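Local coordinates for peptide ABC transporter, peptide-binding protein (PDB 2D5W) that binds oligopeptides and probably delivers them to an ABC transporter for uptake into the cell, at residues Arg328-His333 and Ala379-Met384. Sequence-based numbering, arbitrary orientation.
Sequences RQAILH and ALLAEM
Two roughly antiparallel helices of a family 5 solute-binding protein, 325-333 and 374-383, pack through Ala-330, Leu-380 and Leu-381. The segment axes approach to 9.1 Å with 152° between their directions, and the small side chain of Ala-330 is consistent with that spacing: its CB points across to the partner helix and sits 3.8 Å from Leu-380 CB. The same methyl meets the branch carbon of the next leucine, Leu-381 CG, also at 3.8 Å, and so touches two successive leucines.

Leu-380 reaches further. With CG anti to its carbonyl carbon (chi1 -76°), CD1 extends over the opposing backbone and comes 3.7 Å from Ala-330 N. This methyl also meets Gln-329 CB and, at 4.1 Å, His-333 CD2, approaching the imidazole at its edge near the ring plane. One methyl, CD1, therefore touches Gln-329 and His-333, one helical turn apart.

The His-333 ring is held by a hydrogen bond from ND1 to Glu-371 O and an edge-to-face contact with Tyr-370, joining helix 325-333 to the chain that leads into helix 374-383. Four of the five touching residues are buried, and the side-chain contacts across the pair are made by carbon atoms, an alanine-leucine packing of a roughly antiparallel helix pair.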
ATOM      1  N   ARG A 328     -23.585   1.948  -9.514  1.00 10.24           N
ATOM      2  CA  ARG A 328     -22.240   2.486  -9.403  1.00  9.32           C
ATOM      3  C   ARG A 328     -22.004   3.557 -10.467  1.00  9.41           C
ATOM      4  O   ARG A 328     -21.366   4.580 -10.200  1.00  9.78           O
ATOM      5  CB  ARG A 328     -21.227   1.338  -9.491  1.00  9.73           C
ATOM      6  CG  ARG A 328     -21.511   0.264  -8.436  1.00 10.37           C
ATOM      7  CD  ARG A 328     -20.382  -0.737  -8.283  1.00 10.61           C
ATOM      8  NE  ARG A 328     -20.154  -1.561  -9.468  1.00 10.57           N
ATOM      9  CZ  ARG A 328     -20.736  -2.733  -9.707  1.00 10.47           C
ATOM     10  NH1 ARG A 328     -20.443  -3.398 -10.817  1.00 11.28           N
ATOM     11  NH2 ARG A 328     -21.606  -3.245  -8.848  1.00 10.64           N
ATOM     12  N   GLN A 329     -22.540   3.335 -11.663  1.00 10.00           N
ATOM     13  CA  GLN A 329     -22.416   4.310 -12.740  1.00 10.48           C
ATOM     14  C   GLN A 329     -23.192   5.576 -12.360  1.00 10.12           C
ATOM     15  O   GLN A 329     -22.730   6.692 -12.600  1.00 10.36           O
ATOM     16  CB  GLN A 329     -22.973   3.736 -14.043  1.00 10.01           C
ATOM     17  CG  GLN A 329     -22.251   2.490 -14.526  1.00 11.70           C
ATOM     18  CD  GLN A 329     -22.897   1.890 -15.757  1.00 12.23           C
ATOM     19  OE1 GLN A 329     -24.111   1.964 -15.926  1.00 15.10           O
ATOM     20  NE2 GLN A 329     -22.090   1.280 -16.614  1.00 12.62           N
ATOM     21  N   ALA A 330     -24.368   5.399 -11.759  1.00 10.28           N
ATOM     22  CA  ALA A 330     -25.190   6.534 -11.349  1.00 10.14           C
ATOM     23  C   ALA A 330     -24.444   7.388 -10.333  1.00 10.42           C
ATOM     24  O   ALA A 330     -24.397   8.614 -10.450  1.00 11.36           O
ATOM     25  CB  ALA A 330     -26.506   6.040 -10.751  1.00 11.16           C
ATOM     26  N   ILE A 331     -23.864   6.742  -9.328  1.00  9.79           N
ATOM     27  CA  ILE A 331     -23.129   7.477  -8.313  1.00 10.18           C
ATOM     28  C   ILE A 331     -21.973   8.254  -8.934  1.00  9.58           C
ATOM     29  O   ILE A 331     -21.774   9.427  -8.619  1.00 10.02           O
ATOM     30  CB  ILE A 331     -22.591   6.534  -7.208  1.00  9.91           C
ATOM     31  CG1 ILE A 331     -23.764   5.942  -6.416  1.00 10.43           C
ATOM     32  CG2 ILE A 331     -21.656   7.301  -6.269  1.00 10.56           C
ATOM     33  CD1 ILE A 331     -23.359   4.864  -5.421  1.00 12.56           C
ATOM     34  N   LEU A 332     -21.222   7.620  -9.832  1.00  9.43           N
ATOM     35  CA  LEU A 332     -20.089   8.309 -10.441  1.00  9.49           C
ATOM     36  C   LEU A 332     -20.527   9.528 -11.252  1.00  9.84           C
ATOM     37  O   LEU A 332     -19.846  10.557 -11.247  1.00 10.10           O
ATOM     38  CB  LEU A 332     -19.266   7.347 -11.310  1.00  9.84           C
ATOM     39  CG  LEU A 332     -17.893   7.881 -11.750  1.00  9.09           C
ATOM     40  CD1 LEU A 332     -17.101   8.355 -10.533  1.00 10.84           C
ATOM     41  CD2 LEU A 332     -17.128   6.798 -12.499  1.00 10.36           C
ATOM     42  N   HIS A 333     -21.656   9.417 -11.952  1.00 10.07           N
ATOM     43  CA  HIS A 333     -22.172  10.544 -12.733  1.00 10.55           C
ATOM     44  C   HIS A 333     -22.563  11.698 -11.807  1.00 10.39           C
ATOM     45  O   HIS A 333     -22.659  12.848 -12.244  1.00 11.53           O
ATOM     46  CB  HIS A 333     -23.408  10.137 -13.551  1.00 11.35           C
ATOM     47  CG  HIS A 333     -23.093   9.490 -14.865  1.00 11.41           C
ATOM     48  ND1 HIS A 333     -22.292  10.081 -15.817  1.00 12.40           N
ATOM     49  CD2 HIS A 333     -23.523   8.325 -15.407  1.00 11.82           C
ATOM     50  CE1 HIS A 333     -22.244   9.310 -16.891  1.00 12.28           C
ATOM     51  NE2 HIS A 333     -22.983   8.239 -16.666  1.00 12.89           N
ATOM     52  N   ALA A 379     -31.765   9.153 -14.043  1.00 13.50           N
ATOM     53  CA  ALA A 379     -32.392   8.197 -14.949  1.00 13.23           C
ATOM     54  C   ALA A 379     -32.021   6.757 -14.595  1.00 13.85           C
ATOM     55  O   ALA A 379     -32.875   5.871 -14.590  1.00 13.61           O
ATOM     56  CB  ALA A 379     -31.990   8.501 -16.387  1.00 14.46           C
ATOM     57  N   LEU A 380     -30.744   6.525 -14.302  1.00 13.39           N
ATOM     58  CA  LEU A 380     -30.277   5.190 -13.944  1.00 13.11           C
ATOM     59  C   LEU A 380     -30.945   4.691 -12.670  1.00 12.67           C
ATOM     60  O   LEU A 380     -31.390   3.547 -12.598  1.00 12.95           O
ATOM     61  CB  LEU A 380     -28.757   5.195 -13.757  1.00 13.44           C
ATOM     62  CG  LEU A 380     -27.937   5.223 -15.048  1.00 13.71           C
ATOM     63  CD1 LEU A 380     -26.509   5.654 -14.751  1.00 14.43           C
ATOM     64  CD2 LEU A 380     -27.970   3.849 -15.699  1.00 16.14           C
ATOM     65  N   LEU A 381     -31.020   5.557 -11.665  1.00 12.60           N
ATOM     66  CA  LEU A 381     -31.633   5.178 -10.401  1.00 12.73           C
ATOM     67  C   LEU A 381     -33.136   4.953 -10.539  1.00 12.50           C
ATOM     68  O   LEU A 381     -33.696   4.061  -9.906  1.00 12.95           O
ATOM     69  CB  LEU A 381     -31.336   6.243  -9.342  1.00 11.40           C
ATOM     70  CG  LEU A 381     -29.846   6.349  -8.990  1.00 12.58           C
ATOM     71  CD1 LEU A 381     -29.595   7.616  -8.199  1.00 13.31           C
ATOM     72  CD2 LEU A 381     -29.409   5.118  -8.206  1.00 15.43           C
ATOM     73  N   ALA A 382     -33.787   5.753 -11.378  1.00 13.58           N
ATOM     74  CA  ALA A 382     -35.224   5.609 -11.590  1.00 14.14           C
ATOM     75  C   ALA A 382     -35.524   4.258 -12.228  1.00 15.14           C
ATOM     76  O   ALA A 382     -36.523   3.614 -11.907  1.00 15.44           O
ATOM     77  CB  ALA A 382     -35.737   6.731 -12.477  1.00 14.96           C
ATOM     78  N   GLU A 383     -34.649   3.829 -13.131  1.00 16.18           N
ATOM     79  CA  GLU A 383     -34.820   2.556 -13.818  1.00 18.34           C
ATOM     80  C   GLU A 383     -34.815   1.389 -12.835  1.00 18.04           C
ATOM     81  O   GLU A 383     -35.351   0.320 -13.128  1.00 19.24           O
ATOM     82  CB  GLU A 383     -33.707   2.368 -14.854  1.00 21.45           C
ATOM     83  CG  GLU A 383     -33.842   1.115 -15.705  1.00 28.27           C
ATOM     84  CD  GLU A 383     -32.741   0.999 -16.744  1.00 31.33           C
ATOM     85  OE1 GLU A 383     -32.742   0.009 -17.506  1.00 35.35           O
ATOM     86  OE2 GLU A 383     -31.874   1.896 -16.798  1.00 33.27           O
ATOM     87  N   MET A 384     -34.213   1.594 -11.669  1.00 16.12           N
ATOM     88  CA  MET A 384     -34.149   0.540 -10.666  1.00 15.73           C
ATOM     89  C   MET A 384     -35.198   0.654  -9.562  1.00 15.58           C
ATOM     90  O   MET A 384     -35.061   0.049  -8.498  1.00 15.52           O
ATOM     91  CB  MET A 384     -32.740   0.469 -10.075  1.00 15.10           C
ATOM     92  CG  MET A 384     -31.708  -0.003 -11.094  1.00 15.09           C
ATOM     93  SD  MET A 384     -30.034  -0.143 -10.452  1.00 16.74           S
ATOM     94  CE  MET A 384     -29.589   1.596 -10.322  1.00 17.16           C
TER